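Local coordinates for protein cytochrome c' (Rhodocyclus gelatinosus, PDB 2J9B) that carries a covalently bound, five-coordinate high-spin heme and has electron transfer activity, although its exact biological function is not known, at residues T17-H22 with A46-L51. Residues are numbered along the deposited sequence; the frame is centred on the assembly and turned at random.
Sequences TLIANH and ALVSTL. With HEC (heme c), chain D.
Ile19 and Leu51 meet where helix 5-30 and helix 38-52 run antiparallel in the four-helix bundle of cytochrome c', their local axes 9.0 Å apart at an angle of 159°. Leu51 can be followed outward. Its CB presses on CG1 of Ile19 at 3.5 Å, the two side chains lying antiparallel alongside one another. Beyond CG, the branches turn to Leu18: CD1 lies 3.7 Å from Leu18 CB, and CD2 approaches Leu18 CD1, the two leucines set roughly perpendicular.

Ile19 has a double role. With CG1 anti to its carbonyl carbon (chi1 -68°), that branch is laid on Leu51 while CG2 touches CBB of the heme at 3.7 Å; the extended chi2 (163°) then carries CD1 on to the Leu51 carbonyl. An alanine here would lose both branches and would probably open a gap between Leu51 and the heme edge, with CBB left without this aliphatic neighbour.

One turn further along, His22 lies against Leu47 and Val48. Leu47 CD1 makes a CH-pi contact over one face of the imidazole, 3.8 Å from the centroid and nearer the CE1-ND1 side of the ring than its middle, while Asn21 OD1 sits above the centre of the opposite face. Val48 CG2 packs on His22 CB at 3.8 Å. The ring's rotation is fixed by its nitrogens: ND1 is hydrogen-bonded to Asn44 OD1, just before 46-51 on helix 38-52, and NE2 to Tyr11 OH of the second subunit.

No hydrogen bond joins 17-22 to 46-51 themselves. The chemistry is an apolar seam, continued through Ile19 to the heme periphery, with a polar link beside it at His22, whose buried imidazole ties the helix pair together and to the dimer interface.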
# COMPACT_ATOMS: atom_id res chain seq x y z
N THR B 17 -2.08 -7.11 1.75
CA THR B 17 -0.83 -7.43 2.45
C THR B 17 -0.37 -6.26 3.33
O THR B 17 -0.03 -6.45 4.49
CB THR B 17 0.25 -7.84 1.47
OG1 THR B 17 -0.14 -9.10 0.89
CG2 THR B 17 1.60 -7.98 2.17
N LEU B 18 -0.37 -5.05 2.77
CA LEU B 18 0.08 -3.90 3.56
C LEU B 18 -0.90 -3.58 4.70
O LEU B 18 -0.47 -3.25 5.79
CB LEU B 18 0.24 -2.67 2.67
CG LEU B 18 1.28 -2.80 1.54
CD1 LEU B 18 1.38 -1.44 0.83
CD2 LEU B 18 2.61 -3.17 2.10
N ILE B 19 -2.19 -3.69 4.42
CA ILE B 19 -3.22 -3.53 5.47
C ILE B 19 -2.95 -4.50 6.60
O ILE B 19 -2.96 -4.12 7.77
CB ILE B 19 -4.66 -3.68 4.90
CG1 ILE B 19 -5.04 -2.54 3.96
CG2 ILE B 19 -5.70 -3.81 6.01
CD1 ILE B 19 -6.23 -2.79 3.05
N ALA B 20 -2.76 -5.77 6.27
CA ALA B 20 -2.56 -6.78 7.29
C ALA B 20 -1.33 -6.48 8.14
O ALA B 20 -1.35 -6.63 9.37
CB ALA B 20 -2.43 -8.15 6.68
N ASN B 21 -0.25 -6.03 7.52
CA ASN B 21 0.95 -5.75 8.29
C ASN B 21 0.75 -4.59 9.25
O ASN B 21 1.03 -4.71 10.43
CB ASN B 21 2.16 -5.52 7.41
CG ASN B 21 3.39 -5.31 8.21
OD1 ASN B 21 3.67 -4.19 8.64
ND2 ASN B 21 4.15 -6.40 8.48
N HIS B 22 0.24 -3.48 8.74
CA HIS B 22 0.07 -2.32 9.61
C HIS B 22 -1.00 -2.52 10.66
O HIS B 22 -0.84 -2.09 11.80
CB HIS B 22 -0.10 -1.05 8.77
CG HIS B 22 1.18 -0.66 8.11
ND1 HIS B 22 2.17 0.00 8.81
CD2 HIS B 22 1.71 -0.95 6.90
CE1 HIS B 22 3.24 0.13 8.03
NE2 HIS B 22 2.98 -0.46 6.88
N ALA B 46 -3.49 5.34 10.73
CA ALA B 46 -3.64 6.25 9.58
C ALA B 46 -3.30 5.55 8.25
O ALA B 46 -3.99 5.73 7.25
CB ALA B 46 -2.82 7.51 9.76
N LEU B 47 -2.27 4.71 8.28
CA LEU B 47 -1.91 3.93 7.08
C LEU B 47 -2.98 2.91 6.75
O LEU B 47 -3.36 2.78 5.60
CB LEU B 47 -0.55 3.25 7.29
CG LEU B 47 0.70 4.09 7.15
CD1 LEU B 47 1.93 3.37 7.68
CD2 LEU B 47 0.90 4.47 5.66
N VAL B 48 -3.48 2.18 7.76
CA VAL B 48 -4.58 1.27 7.51
C VAL B 48 -5.76 2.01 6.89
O VAL B 48 -6.35 1.51 5.93
CB VAL B 48 -4.99 0.49 8.79
CG1 VAL B 48 -6.32 -0.24 8.61
CG2 VAL B 48 -3.85 -0.42 9.25
N SER B 49 -6.11 3.18 7.40
CA SER B 49 -7.23 3.93 6.84
C SER B 49 -7.01 4.33 5.39
O SER B 49 -7.86 4.10 4.55
CB SER B 49 -7.48 5.17 7.69
OG SER B 49 -8.64 5.86 7.27
N THR B 50 -5.83 4.83 5.08
CA THR B 50 -5.51 5.19 3.71
C THR B 50 -5.57 3.95 2.81
O THR B 50 -6.17 3.97 1.74
CB THR B 50 -4.12 5.83 3.68
OG1 THR B 50 -4.21 7.06 4.42
CG2 THR B 50 -3.61 6.09 2.27
N LEU B 51 -4.95 2.87 3.24
CA LEU B 51 -4.87 1.66 2.43
C LEU B 51 -6.23 1.01 2.26
O LEU B 51 -6.50 0.38 1.23
CB LEU B 51 -3.87 0.68 3.04
CG LEU B 51 -2.39 1.09 3.03
CD1 LEU B 51 -1.60 0.23 4.05
CD2 LEU B 51 -1.82 0.97 1.62
FE HEC D . -8.82 -9.56 2.89
CHA HEC D . -7.03 -11.26 0.50
CHB HEC D . -5.97 -9.39 4.84
CHC HEC D . -10.32 -7.27 4.92
CHD HEC D . -11.62 -9.66 0.92
NA HEC D . -6.88 -10.18 2.71
C1A HEC D . -6.34 -10.92 1.65
C2A HEC D . -4.95 -11.22 1.92
C3A HEC D . -4.67 -10.69 3.15
C4A HEC D . -5.87 -10.05 3.63
CMA HEC D . -3.34 -10.73 3.90
CAA HEC D . -4.04 -12.06 1.00
CBA HEC D . -3.11 -11.27 0.09
CGA HEC D . -2.17 -12.19 -0.68
O1A HEC D . -1.93 -13.36 -0.26
O2A HEC D . -1.63 -11.76 -1.73
NB HEC D . -8.22 -8.48 4.55
C1B HEC D . -7.06 -8.68 5.26
C2B HEC D . -7.15 -7.95 6.52
C3B HEC D . -8.37 -7.33 6.50
C4B HEC D . -9.06 -7.68 5.28
CMB HEC D . -6.07 -7.93 7.61
CAB HEC D . -8.98 -6.44 7.59
CBB HEC D . -8.15 -5.52 8.25
NC HEC D . -10.63 -8.63 2.89
C1C HEC D . -11.08 -7.75 3.86
C2C HEC D . -12.44 -7.39 3.58
C3C HEC D . -12.82 -8.07 2.46
C4C HEC D . -11.67 -8.83 2.02
CMC HEC D . -13.30 -6.44 4.44
CAC HEC D . -14.20 -8.08 1.74
CBC HEC D . -15.07 -7.00 1.87
ND HEC D . -9.22 -10.32 0.99
C1D HEC D . -10.50 -10.28 0.43
C2D HEC D . -10.48 -11.02 -0.82
C3D HEC D . -9.10 -11.50 -0.92
C4D HEC D . -8.35 -11.01 0.22
CMD HEC D . -11.64 -11.28 -1.76
CAD HEC D . -8.51 -12.28 -2.11
CBD HEC D . -7.86 -11.28 -3.08
CGD HEC D . -7.34 -12.02 -4.31
O1D HEC D . -7.72 -11.63 -5.45
O2D HEC D . -6.58 -13.00 -4.16